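Local coordinates for maltose-binding protein MalE1 (Thermotoga maritima, PDB 6DTU) that binds maltotetraose in its sugar pocket and, as a solute-binding protein, probably delivers maltodextrins to a membrane transporter, at residues Leu5-Ser10 against Val30-Gln35; Asp57-Ala62 against Gly265-Ala270; Gln18-Glu23 against Met292-Leu297; Lys45-Ala50 against Asn72-Pro77. All blocks are in the same frame, centred on the assembly; numbering follows the deposited sequence.

Interaction 1: residues Leu5-Ser10 against Val30-Gln35; sequences LTIWCS and VEVEVQ. With GLC (alpha-D-glucopyranose), chain C.
Five backbone hydrogen bonds join strand 5-9 to strand 31-35 in parallel register, the pairing expected of the two strands of a beta-alpha-beta crossover whose connection is helix 14-28. Four of them are tight and lie nearly along the C=O axis; I7 N to E33 O, 2.8 Å with 174° at the oxygen, is representative. The fifth departs from this pattern: C9 N meets Q35 O at 3.2 Å from above the carbonyl plane.

Apolar contacts line the face carrying L5, I7, V32 and V34. I7 CD1 lies 3.9 Å from V32 CG1, and C9 SG, in the crowded position between its backbone N and carbonyl carbon, comes to 3.7 Å from V34 CG1.

On the other face, Q35 runs alongside W8 with its CB 3.7 Å from W8 CD1. T6 and E33 also lie side by side, T6 CG2 3.8 Å from E33 OE2, while OE1 of E33 forms a salt bridge with K4.

Sugar contact begins where the strand ends: GLC O2 donates to S10 OG at 2.7 Å, and S10 OG is also hydrogen-bonded to K12 N and Q13 OE1. Backbone bonds thus fix the register; the S10 hydroxyl beyond them contributes one sugar bond.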
loop_
_atom_site.group_PDB
_atom_site.type_symbol
_atom_site.label_atom_id
_atom_site.label_comp_id
_atom_site.label_asym_id
_atom_site.label_seq_id
_atom_site.Cartn_x
_atom_site.Cartn_y
_atom_site.Cartn_z
ATOM N N LEU A 5 25.558 -4.202 5.777
ATOM C CA LEU A 5 24.376 -3.649 5.122
ATOM C C LEU A 5 23.244 -3.547 6.124
ATOM O O LEU A 5 22.889 -4.538 6.779
ATOM C CB LEU A 5 23.908 -4.527 3.964
ATOM C CG LEU A 5 24.872 -4.685 2.783
ATOM C CD1 LEU A 5 24.301 -5.647 1.785
ATOM C CD2 LEU A 5 25.177 -3.319 2.167
ATOM N N THR A 6 22.686 -2.349 6.246
ATOM C CA THR A 6 21.530 -2.093 7.094
ATOM C C THR A 6 20.307 -1.855 6.223
ATOM O O THR A 6 20.370 -1.104 5.240
ATOM C CB THR A 6 21.801 -0.889 7.986
ATOM O OG1 THR A 6 22.935 -1.187 8.814
ATOM C CG2 THR A 6 20.583 -0.630 8.892
ATOM N N ILE A 7 19.199 -2.498 6.582
ATOM C CA ILE A 7 17.937 -2.415 5.859
ATOM C C ILE A 7 16.898 -1.853 6.808
ATOM O O ILE A 7 16.785 -2.327 7.943
ATOM C CB ILE A 7 17.486 -3.827 5.448
ATOM C CG1 ILE A 7 18.569 -4.537 4.634
ATOM C CG2 ILE A 7 16.158 -3.777 4.694
ATOM C CD1 ILE A 7 18.300 -6.025 4.455
ATOM N N TRP A 8 16.111 -0.888 6.336
ATOM C CA TRP A 8 14.908 -0.427 7.026
ATOM C C TRP A 8 13.698 -1.028 6.326
ATOM O O TRP A 8 13.572 -0.936 5.099
ATOM C CB TRP A 8 14.756 1.100 6.988
ATOM C CG TRP A 8 15.750 1.863 7.775
ATOM C CD1 TRP A 8 16.675 1.353 8.664
ATOM C CD2 TRP A 8 15.928 3.279 7.771
ATOM N NE1 TRP A 8 17.421 2.373 9.197
ATOM C CE2 TRP A 8 16.972 3.568 8.681
ATOM C CE3 TRP A 8 15.283 4.340 7.111
ATOM C CZ2 TRP A 8 17.414 4.872 8.919
ATOM C CZ3 TRP A 8 15.723 5.634 7.349
ATOM C CH2 TRP A 8 16.773 5.887 8.256
ATOM N N CYS A 9 12.815 -1.628 7.093
ATOM C CA CYS A 9 11.595 -2.183 6.518
ATOM C C CYS A 9 10.515 -2.155 7.580
ATOM O O CYS A 9 10.791 -1.997 8.774
ATOM C CB CYS A 9 11.795 -3.608 5.976
ATOM S SG CYS A 9 12.216 -4.828 7.229
ATOM N N SER A 10 9.286 -2.351 7.134
ATOM C CA SER A 10 8.178 -2.410 8.070
ATOM C C SER A 10 8.223 -3.720 8.853
ATOM O O SER A 10 9.042 -4.603 8.605
ATOM C CB SER A 10 6.847 -2.302 7.324
ATOM O OG SER A 10 6.472 -3.569 6.818
ATOM N N VAL A 30 29.480 -10.750 5.212
ATOM C CA VAL A 30 28.923 -9.407 5.186
ATOM C C VAL A 30 27.850 -9.370 6.259
ATOM O O VAL A 30 26.938 -10.206 6.264
ATOM C CB VAL A 30 28.322 -9.124 3.798
ATOM C CG1 VAL A 30 27.563 -7.799 3.769
ATOM C CG2 VAL A 30 29.415 -9.152 2.715
ATOM N N GLU A 31 27.981 -8.451 7.212
ATOM C CA GLU A 31 26.963 -8.344 8.244
ATOM C C GLU A 31 25.708 -7.748 7.640
ATOM O O GLU A 31 25.773 -6.796 6.860
ATOM C CB GLU A 31 27.455 -7.452 9.381
ATOM C CG GLU A 31 26.588 -7.506 10.588
ATOM C CD GLU A 31 26.890 -8.783 11.366
ATOM O OE1 GLU A 31 28.027 -9.305 11.226
ATOM O OE2 GLU A 31 25.999 -9.267 12.102
ATOM N N VAL A 32 24.560 -8.320 7.972
ATOM C CA VAL A 32 23.289 -7.773 7.512
ATOM C C VAL A 32 22.418 -7.470 8.723
ATOM O O VAL A 32 22.211 -8.328 9.592
ATOM C CB VAL A 32 22.580 -8.697 6.505
ATOM C CG1 VAL A 32 21.318 -8.005 5.972
ATOM C CG2 VAL A 32 23.534 -9.065 5.342
ATOM N N GLU A 33 21.885 -6.260 8.766
ATOM C CA GLU A 33 21.144 -5.797 9.924
ATOM C C GLU A 33 19.785 -5.325 9.443
ATOM O O GLU A 33 19.698 -4.436 8.589
ATOM C CB GLU A 33 21.900 -4.660 10.585
ATOM C CG GLU A 33 21.087 -3.947 11.614
ATOM C CD GLU A 33 21.919 -2.956 12.351
ATOM O OE1 GLU A 33 22.954 -3.378 12.886
ATOM O OE2 GLU A 33 21.554 -1.767 12.370
ATOM N N VAL A 34 18.734 -5.935 9.965
ATOM C CA VAL A 34 17.379 -5.581 9.583
ATOM C C VAL A 34 16.751 -4.776 10.717
ATOM O O VAL A 34 16.533 -5.293 11.826
ATOM C CB VAL A 34 16.549 -6.836 9.271
ATOM C CG1 VAL A 34 15.155 -6.427 8.873
ATOM C CG2 VAL A 34 17.229 -7.676 8.168
ATOM N N GLN A 35 16.413 -3.523 10.419
ATOM C CA GLN A 35 15.878 -2.579 11.391
ATOM C C GLN A 35 14.419 -2.277 11.050
ATOM O O GLN A 35 14.130 -1.682 10.003
ATOM C CB GLN A 35 16.686 -1.283 11.309
ATOM C CG GLN A 35 16.150 -0.116 12.146
ATOM C CD GLN A 35 16.140 -0.399 13.624
ATOM O OE1 GLN A 35 17.194 -0.444 14.260
ATOM N NE2 GLN A 35 14.952 -0.627 14.179
HETATM C C1 GLC C . 2.761 -2.580 6.808
HETATM C C2 GLC C . 2.947 -2.893 5.377
HETATM C C3 GLC C . 2.735 -1.713 4.520
HETATM C C4 GLC C . 1.383 -1.126 4.736
HETATM C C5 GLC C . 1.220 -0.688 6.216
HETATM C C6 GLC C . -0.083 -0.308 6.557
HETATM O O1 GLC C . 3.746 -1.694 7.234
HETATM O O2 GLC C . 4.312 -3.402 5.227
HETATM O O3 GLC C . 2.892 -2.170 3.128
HETATM O O4 GLC C . 1.210 0.037 3.883
HETATM O O5 GLC C . 1.468 -1.963 7.037
HETATM O O6 GLC C . -0.074 0.208 7.892
#

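Interaction 2: residues Asp57-Ala62 against Gly265-Ala270; sequences DIIVGA and GFMVNA
Strands 58-62 and 265-268 run antiparallel in the large mixed sheet of this periplasmic binding protein fold, although their chain positions are some 200 residues apart. Their short axes approach to 4.7 Å at an angle of 147°, so the pairing is distinctly twisted.

On the face bearing I58, V60, F266 and V268, the F266 ring organises the packing. V60 runs alongside F266, their side chains heading in the same direction, and V60 CG2 stands 3.6 Å from F266 CD1. I58 crosses the same ring obliquely and brings CG2 to its edge, near the ring plane. Helix 275-286 covers this face through A278, L282 and I286.

The other face belongs to I59 and M267, which also cross obliquely, with I59 CG1 3.9 Å from M267 CB. The chain of M267 bends at chi3 (-80°), which carries its methyl across to the backbone of G61 on the partner strand, to 3.7 Å between M267 CE and G61 N.

Two hydrogen-bonded pairs, I59 with M267 and G61 with G265, set the register, and both glycines are buried. A62, at the end of strand 58-62, touches bound glucose units. At the opposite end of the pairing, N269 N reaches D57 O at 2.9 Å along an almost straight N-H line (178°), yet approaches from above the carbonyl plane.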
loop_
_atom_site.group_PDB
_atom_site.type_symbol
_atom_site.label_atom_id
_atom_site.label_comp_id
_atom_site.label_asym_id
_atom_site.label_seq_id
_atom_site.Cartn_x
_atom_site.Cartn_y
_atom_site.Cartn_z
ATOM N N ASP A 57 21.373 1.467 4.287
ATOM C CA ASP A 57 21.893 1.201 2.948
ATOM C C ASP A 57 20.792 0.802 1.981
ATOM O O ASP A 57 20.915 1.056 0.780
ATOM C CB ASP A 57 22.951 0.110 3.016
ATOM C CG ASP A 57 24.027 0.433 4.041
ATOM O OD1 ASP A 57 24.880 1.296 3.757
ATOM O OD2 ASP A 57 24.023 -0.145 5.159
ATOM N N ILE A 58 19.753 0.135 2.479
ATOM C CA ILE A 58 18.640 -0.350 1.671
ATOM C C ILE A 58 17.353 -0.032 2.412
ATOM O O ILE A 58 17.269 -0.251 3.625
ATOM C CB ILE A 58 18.776 -1.872 1.491
ATOM C CG1 ILE A 58 20.027 -2.216 0.665
ATOM C CG2 ILE A 58 17.533 -2.483 0.882
ATOM C CD1 ILE A 58 20.354 -3.718 0.661
ATOM N N ILE A 59 16.351 0.489 1.703
ATOM C CA ILE A 59 15.033 0.698 2.287
ATOM C C ILE A 59 14.022 -0.119 1.497
ATOM O O ILE A 59 14.154 -0.314 0.285
ATOM C CB ILE A 59 14.619 2.195 2.412
ATOM C CG1 ILE A 59 14.543 2.856 1.026
ATOM C CG2 ILE A 59 15.554 2.923 3.365
ATOM C CD1 ILE A 59 13.973 4.269 1.050
ATOM N N VAL A 60 13.000 -0.594 2.194
ATOM C CA VAL A 60 11.939 -1.384 1.586
ATOM C C VAL A 60 10.656 -0.573 1.676
ATOM O O VAL A 60 10.279 -0.123 2.761
ATOM C CB VAL A 60 11.786 -2.749 2.282
ATOM C CG1 VAL A 60 10.710 -3.567 1.595
ATOM C CG2 VAL A 60 13.131 -3.504 2.354
ATOM N N GLY A 61 9.961 -0.413 0.560
ATOM C CA GLY A 61 8.740 0.364 0.613
ATOM C C GLY A 61 8.065 0.468 -0.726
ATOM O O GLY A 61 8.297 -0.342 -1.619
ATOM N N ALA A 62 7.177 1.448 -0.834
ATOM C CA ALA A 62 6.257 1.521 -1.964
ATOM C C ALA A 62 6.783 2.385 -3.097
ATOM O O ALA A 62 7.595 3.295 -2.902
ATOM C CB ALA A 62 4.884 2.018 -1.520
ATOM N N GLY A 265 9.111 -2.802 -3.035
ATOM C CA GLY A 265 10.428 -3.137 -3.540
ATOM C C GLY A 265 11.550 -2.612 -2.670
ATOM O O GLY A 265 11.340 -1.937 -1.661
ATOM N N PHE A 266 12.757 -2.949 -3.097
ATOM C CA PHE A 266 13.991 -2.641 -2.392
ATOM C C PHE A 266 14.703 -1.512 -3.125
ATOM O O PHE A 266 14.985 -1.627 -4.324
ATOM C CB PHE A 266 14.898 -3.876 -2.386
ATOM C CG PHE A 266 14.327 -5.073 -1.651
ATOM C CD1 PHE A 266 14.708 -5.334 -0.332
ATOM C CD2 PHE A 266 13.429 -5.946 -2.269
ATOM C CE1 PHE A 266 14.188 -6.447 0.378
ATOM C CE2 PHE A 266 12.897 -7.056 -1.562
ATOM C CZ PHE A 266 13.282 -7.300 -0.240
ATOM N N MET A 267 15.039 -0.449 -2.394
ATOM C CA MET A 267 15.730 0.711 -2.943
ATOM C C MET A 267 17.059 0.889 -2.225
ATOM O O MET A 267 17.174 0.566 -1.050
ATOM C CB MET A 267 14.892 1.951 -2.769
ATOM C CG MET A 267 13.680 1.926 -3.666
ATOM S SD MET A 267 12.345 2.972 -3.086
ATOM C CE MET A 267 11.593 1.950 -1.812
ATOM N N VAL A 268 18.063 1.409 -2.934
ATOM C CA VAL A 268 19.427 1.546 -2.426
ATOM C C VAL A 268 19.717 3.020 -2.149
ATOM O O VAL A 268 19.402 3.887 -2.968
ATOM C CB VAL A 268 20.454 0.954 -3.409
ATOM C CG1 VAL A 268 21.889 1.220 -2.917
ATOM C CG2 VAL A 268 20.213 -0.536 -3.575
ATOM N N ASN A 269 20.313 3.295 -0.988
ATOM C CA ASN A 269 20.675 4.655 -0.593
ATOM C C ASN A 269 21.845 5.141 -1.447
ATOM O O ASN A 269 22.956 4.608 -1.345
ATOM C CB ASN A 269 21.104 4.599 0.867
ATOM C CG ASN A 269 21.461 5.957 1.463
ATOM O OD1 ASN A 269 21.503 6.984 0.792
ATOM N ND2 ASN A 269 21.725 5.951 2.759
ATOM N N ALA A 270 21.614 6.193 -2.250
ATOM C CA ALA A 270 22.672 6.735 -3.098
ATOM C C ALA A 270 23.780 7.403 -2.297
ATOM O O ALA A 270 24.872 7.632 -2.845
ATOM C CB ALA A 270 22.106 7.724 -4.116
#

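Interaction 3: residues Gln18-Glu23 against Met292-Leu297; sequences QKLGEE and MYRIYL
R294 and E23 meet tip to tip in an end-on, two-nitrogen salt bridge. R294 NH1 donates to the syn lone pair of E23 OE1 at 2.9 Å, while R294 NH2 reaches E23 OE2 at 2.8 Å from above the carboxylate plane. Both oxygens stay close to the guanidinium plane, but the two flat groups are turned 34° apart.

E23 OE2 carries a second bond: K19 NZ, one helical turn earlier, donates to its anti lone pair at 2.6 Å. Bends at chi2 and chi4 curl the lysine back to it. In this three-residue network one carboxylate sits between two cations, whose charged atoms K19 NZ and R294 NH2 are 4.6 Å apart; the shared negative charge probably offsets their repulsion and favours an ionised E23.

This network bridges helix 14-28, the connection of the beta-alpha-beta unit 4-9/14-28/31-36 in the periplasmic binding protein fold, and helix 289-298 beside it. Their short segments run 148° apart in direction, axes 11.6 Å distant at closest approach, so the helices meet through the ends of their side chains; R294 reaches across with a bend at chi3 (62°).

Beneath the polar layer, L20 CD2 lies over one guanidinium face, 3.5 Å from R294 NH1. Its other methyl, L20 CD1, meets I295 CG1 at 4.0 Å, the two side chains crossing at about a right angle. F285 and I286 of helix 275-286 pack against L20.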
loop_
_atom_site.group_PDB
_atom_site.type_symbol
_atom_site.label_atom_id
_atom_site.label_comp_id
_atom_site.label_asym_id
_atom_site.label_seq_id
_atom_site.Cartn_x
_atom_site.Cartn_y
_atom_site.Cartn_z
ATOM N N GLN A 18 15.614 -10.915 8.036
ATOM C CA GLN A 18 16.605 -11.284 9.042
ATOM C C GLN A 18 17.226 -12.625 8.702
ATOM O O GLN A 18 18.445 -12.793 8.767
ATOM C CB GLN A 18 15.931 -11.388 10.416
ATOM C CG GLN A 18 15.836 -10.097 11.236
ATOM C CD GLN A 18 15.109 -10.286 12.588
ATOM O OE1 GLN A 18 14.293 -11.203 12.751
ATOM N NE2 GLN A 18 15.415 -9.417 13.560
ATOM N N LYS A 19 16.391 -13.588 8.333
ATOM C CA LYS A 19 16.885 -14.920 8.031
ATOM C C LYS A 19 17.761 -14.906 6.785
ATOM O O LYS A 19 18.845 -15.505 6.772
ATOM C CB LYS A 19 15.691 -15.854 7.865
ATOM C CG LYS A 19 16.068 -17.289 7.587
ATOM C CD LYS A 19 16.718 -17.940 8.794
ATOM C CE LYS A 19 17.066 -19.417 8.533
ATOM N NZ LYS A 19 18.239 -19.616 7.612
ATOM N N LEU A 20 17.312 -14.214 5.727
ATOM C CA LEU A 20 18.132 -14.102 4.522
ATOM C C LEU A 20 19.442 -13.388 4.818
ATOM O O LEU A 20 20.499 -13.761 4.294
ATOM C CB LEU A 20 17.375 -13.337 3.435
ATOM C CG LEU A 20 16.095 -14.027 2.984
ATOM C CD1 LEU A 20 15.252 -13.158 2.045
ATOM C CD2 LEU A 20 16.467 -15.350 2.330
ATOM N N GLY A 21 19.402 -12.375 5.674
ATOM C CA GLY A 21 20.628 -11.665 6.009
ATOM C C GLY A 21 21.628 -12.535 6.737
ATOM O O GLY A 21 22.834 -12.441 6.490
ATOM N N GLU A 22 21.137 -13.400 7.634
ATOM C CA GLU A 22 22.000 -14.363 8.296
ATOM C C GLU A 22 22.628 -15.309 7.283
ATOM O O GLU A 22 23.804 -15.674 7.405
ATOM C CB GLU A 22 21.187 -15.168 9.310
ATOM C CG GLU A 22 20.873 -14.433 10.591
ATOM C CD GLU A 22 19.860 -15.155 11.472
ATOM O OE1 GLU A 22 19.453 -14.550 12.489
ATOM O OE2 GLU A 22 19.493 -16.318 11.187
ATOM N N GLU A 23 21.854 -15.727 6.278
ATOM C CA GLU A 23 22.396 -16.630 5.262
ATOM C C GLU A 23 23.467 -15.939 4.429
ATOM O O GLU A 23 24.528 -16.516 4.160
ATOM C CB GLU A 23 21.254 -17.170 4.389
ATOM C CG GLU A 23 20.229 -17.981 5.209
ATOM C CD GLU A 23 18.978 -18.373 4.454
ATOM O OE1 GLU A 23 18.876 -18.034 3.255
ATOM O OE2 GLU A 23 18.078 -18.988 5.085
ATOM N N MET A 292 12.720 -14.842 -3.748
ATOM C CA MET A 292 11.481 -14.094 -3.925
ATOM C C MET A 292 10.282 -14.905 -3.455
ATOM O O MET A 292 9.325 -14.347 -2.901
ATOM C CB MET A 292 11.357 -13.667 -5.390
ATOM C CG MET A 292 12.214 -12.470 -5.719
ATOM S SD MET A 292 11.425 -10.995 -5.061
ATOM C CE MET A 292 12.655 -9.708 -5.373
ATOM N N TYR A 293 10.333 -16.224 -3.630
ATOM C CA TYR A 293 9.249 -17.065 -3.148
ATOM C C TYR A 293 9.256 -17.144 -1.625
ATOM O O TYR A 293 8.193 -17.075 -0.997
ATOM C CB TYR A 293 9.334 -18.428 -3.837
ATOM C CG TYR A 293 8.238 -19.411 -3.517
ATOM C CD1 TYR A 293 6.916 -19.023 -3.549
ATOM C CD2 TYR A 293 8.527 -20.757 -3.313
ATOM C CE1 TYR A 293 5.886 -19.938 -3.287
ATOM C CE2 TYR A 293 7.518 -21.673 -3.061
ATOM C CZ TYR A 293 6.210 -21.263 -3.053
ATOM O OH TYR A 293 5.217 -22.175 -2.813
ATOM N N ARG A 294 10.447 -17.235 -1.020
ATOM C CA ARG A 294 10.557 -17.201 0.432
ATOM C C ARG A 294 10.044 -15.884 0.999
ATOM O O ARG A 294 9.414 -15.876 2.057
ATOM C CB ARG A 294 11.989 -17.474 0.874
ATOM C CG ARG A 294 12.378 -18.891 0.605
ATOM C CD ARG A 294 13.843 -19.109 0.885
ATOM N NE ARG A 294 14.126 -18.864 2.279
ATOM C CZ ARG A 294 15.342 -18.724 2.787
ATOM N NH1 ARG A 294 16.406 -18.808 2.009
ATOM N NH2 ARG A 294 15.481 -18.484 4.083
ATOM N N ILE A 295 10.308 -14.766 0.311
ATOM C CA ILE A 295 9.744 -13.480 0.719
ATOM C C ILE A 295 8.223 -13.516 0.660
ATOM O O ILE A 295 7.545 -13.073 1.598
ATOM C CB ILE A 295 10.349 -12.312 -0.092
ATOM C CG1 ILE A 295 11.812 -12.085 0.316
ATOM C CG2 ILE A 295 9.545 -11.016 0.128
ATOM C CD1 ILE A 295 12.540 -11.151 -0.606
ATOM N N TYR A 296 7.658 -14.047 -0.436
ATOM C CA TYR A 296 6.208 -14.232 -0.497
ATOM C C TYR A 296 5.706 -15.060 0.675
ATOM O O TYR A 296 4.701 -14.724 1.304
ATOM C CB TYR A 296 5.774 -14.895 -1.819
ATOM C CG TYR A 296 4.354 -15.433 -1.723
ATOM C CD1 TYR A 296 3.260 -14.614 -1.971
ATOM C CD2 TYR A 296 4.113 -16.750 -1.343
ATOM C CE1 TYR A 296 1.959 -15.103 -1.858
ATOM C CE2 TYR A 296 2.856 -17.244 -1.259
ATOM C CZ TYR A 296 1.769 -16.423 -1.488
ATOM O OH TYR A 296 0.493 -16.939 -1.349
ATOM N N LEU A 297 6.360 -16.186 0.950
ATOM C CA LEU A 297 5.885 -17.040 2.040
ATOM C C LEU A 297 5.921 -16.314 3.372
ATOM O O LEU A 297 5.059 -16.547 4.228
ATOM C CB LEU A 297 6.703 -18.332 2.089
ATOM C CG LEU A 297 6.449 -19.236 0.886
ATOM C CD1 LEU A 297 7.394 -20.417 0.950
ATOM C CD2 LEU A 297 4.993 -19.697 0.864
#

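Interaction 4: residues Lys45-Ala50 against Asn72-Pro77; sequences KFLTAA and NGLIEP
Residues 45-49 are helical, with A49 N bonded to K45 O and A50 N to F46 O, whereas 72-77 forms no regular helix or strand. G73 is the first residue beyond helix 66-71 to leave helical torsions; its positive phi (71°) and two bonds back into the last turn make a Schellman motif. The chain thus turns out of the helix and brings L74 up to segment 45-50, the nearest CA atoms, those of A50 and L74, being 6.9 Å apart. No hydrogen bond crosses between the segments, so apolar contact holds them together.

Each part of the L74 side chain meets a different residue. Its CB lies 3.9 Å from F46 CE2, the two side chains passing head to tail. L74 CD1 touches L47 CD2 at 3.8 Å, those chains crossing at about a right angle, and L74 CD2 reaches A50 CB at 4.1 Å.

F46, with CG anti to the backbone N (chi1 -170°), presents its ring edge to L74 O, 3.7 Å from CE2. A50 CB, four residues on in the same segment, sits over the centre of one ring face, 3.7 Å above the plane, and I75 CG2 approaches CE2 obliquely at 4.1 Å. L69 of helix 66-71 packs on F46, L47 and I75, W8 of strand 4-9 touches F46, and backbone bonds tie L74 to A270 and E76 to V268 of strand 260-268.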
loop_
_atom_site.group_PDB
_atom_site.type_symbol
_atom_site.label_atom_id
_atom_site.label_comp_id
_atom_site.label_asym_id
_atom_site.label_seq_id
_atom_site.Cartn_x
_atom_site.Cartn_y
_atom_site.Cartn_z
ATOM N N LYS A 45 11.912 9.478 7.622
ATOM C CA LYS A 45 13.183 9.234 8.291
ATOM C C LYS A 45 14.329 9.221 7.289
ATOM O O LYS A 45 15.424 9.718 7.580
ATOM C CB LYS A 45 13.122 7.922 9.072
ATOM C CG LYS A 45 14.304 7.664 10.005
ATOM C CD LYS A 45 14.263 6.252 10.576
ATOM C CE LYS A 45 15.402 6.011 11.571
ATOM N NZ LYS A 45 15.224 6.762 12.832
ATOM N N PHE A 46 14.103 8.640 6.102
ATOM C CA PHE A 46 15.165 8.556 5.107
ATOM C C PHE A 46 15.487 9.932 4.529
ATOM O O PHE A 46 16.654 10.271 4.328
ATOM C CB PHE A 46 14.739 7.565 4.023
ATOM C CG PHE A 46 15.832 7.205 3.081
ATOM C CD1 PHE A 46 16.864 6.370 3.486
ATOM C CD2 PHE A 46 15.818 7.675 1.773
ATOM C CE1 PHE A 46 17.873 6.023 2.622
ATOM C CE2 PHE A 46 16.840 7.329 0.910
ATOM C CZ PHE A 46 17.858 6.496 1.339
ATOM N N LEU A 47 14.462 10.743 4.281
ATOM C CA LEU A 47 14.709 12.108 3.817
ATOM C C LEU A 47 15.562 12.874 4.814
ATOM O O LEU A 47 16.409 13.684 4.425
ATOM C CB LEU A 47 13.375 12.827 3.600
ATOM C CG LEU A 47 12.570 12.389 2.376
ATOM C CD1 LEU A 47 11.116 12.886 2.485
ATOM C CD2 LEU A 47 13.214 12.944 1.158
ATOM N N THR A 48 15.344 12.641 6.102
ATOM C CA THR A 48 16.124 13.333 7.119
ATOM C C THR A 48 17.516 12.719 7.262
ATOM O O THR A 48 18.519 13.440 7.291
ATOM C CB THR A 48 15.397 13.261 8.467
ATOM O OG1 THR A 48 14.128 13.924 8.382
ATOM C CG2 THR A 48 16.229 13.932 9.556
ATOM N N ALA A 49 17.600 11.390 7.352
ATOM C CA ALA A 49 18.853 10.747 7.728
ATOM C C ALA A 49 19.814 10.558 6.552
ATOM O O ALA A 49 21.034 10.570 6.742
ATOM C CB ALA A 49 18.575 9.397 8.395
ATOM N N ALA A 50 19.303 10.311 5.350
ATOM C CA ALA A 50 20.206 10.010 4.239
ATOM C C ALA A 50 21.217 11.115 3.959
ATOM O O ALA A 50 22.418 10.808 3.856
ATOM C CB ALA A 50 19.437 9.540 2.998
ATOM N N ASN A 72 15.623 13.988 -5.736
ATOM C CA ASN A 72 16.430 14.511 -4.640
ATOM C C ASN A 72 17.805 13.854 -4.574
ATOM O O ASN A 72 18.598 14.202 -3.690
ATOM C CB ASN A 72 15.731 14.300 -3.288
ATOM C CG ASN A 72 14.397 15.041 -3.164
ATOM O OD1 ASN A 72 14.084 15.944 -3.936
ATOM N ND2 ASN A 72 13.602 14.643 -2.170
ATOM N N GLY A 73 18.090 12.906 -5.463
ATOM C CA GLY A 73 19.383 12.249 -5.492
ATOM C C GLY A 73 19.649 11.312 -4.328
ATOM O O GLY A 73 20.814 11.070 -3.990
ATOM N N LEU A 74 18.603 10.736 -3.730
ATOM C CA LEU A 74 18.779 9.945 -2.521
ATOM C C LEU A 74 18.757 8.434 -2.730
ATOM O O LEU A 74 19.224 7.717 -1.850
ATOM C CB LEU A 74 17.715 10.298 -1.481
ATOM C CG LEU A 74 17.777 11.718 -0.928
ATOM C CD1 LEU A 74 16.715 11.851 0.122
ATOM C CD2 LEU A 74 19.147 11.991 -0.324
ATOM N N ILE A 75 18.214 7.932 -3.834
ATOM C CA ILE A 75 18.236 6.499 -4.130
ATOM C C ILE A 75 19.011 6.305 -5.421
ATOM O O ILE A 75 19.011 7.168 -6.305
ATOM C CB ILE A 75 16.842 5.811 -4.165
ATOM C CG1 ILE A 75 15.881 6.577 -5.084
ATOM C CG2 ILE A 75 16.295 5.631 -2.750
ATOM C CD1 ILE A 75 14.555 5.880 -5.301
ATOM N N GLU A 76 19.719 5.167 -5.503
ATOM C CA GLU A 76 20.726 4.895 -6.514
ATOM C C GLU A 76 20.119 4.159 -7.704
ATOM O O GLU A 76 19.359 3.202 -7.523
ATOM C CB GLU A 76 21.817 4.033 -5.896
ATOM C CG GLU A 76 22.980 3.692 -6.795
ATOM C CD GLU A 76 23.894 4.881 -7.096
ATOM O OE1 GLU A 76 23.731 5.942 -6.464
ATOM O OE2 GLU A 76 24.811 4.728 -7.948
ATOM N N PRO A 77 20.439 4.540 -8.945
ATOM C CA PRO A 77 19.969 3.746 -10.082
ATOM C C PRO A 77 20.533 2.330 -10.015
ATOM O O PRO A 77 21.670 2.112 -9.576
ATOM C CB PRO A 77 20.527 4.496 -11.297
ATOM C CG PRO A 77 20.807 5.885 -10.797
ATOM C CD PRO A 77 21.244 5.696 -9.367
#

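Interactions 1 and 2 belong to one sheet: strands 4-9 and 58-62 are neighbours, bonded through W8 O and V60 N, with D57 OD2, just before the strand, taking T6 N. Backbone hydrogen bonds dominate both, but interaction 2 is fully buried and interaction 1 only partly so. Interaction 4, largely buried, has no bond across its segments; it adjoins interaction 2 through the V268-E76 and A270-L74 backbone pairs and interaction 1 through W8 packing on helix 39-49. Interaction 3 is partly exposed and the one built on charged side chains; its helix 14-28 covers V32 and V34, and I295 meets F266. Interactions 3 and 4 do not touch, their nearest atoms about 15 Å apart.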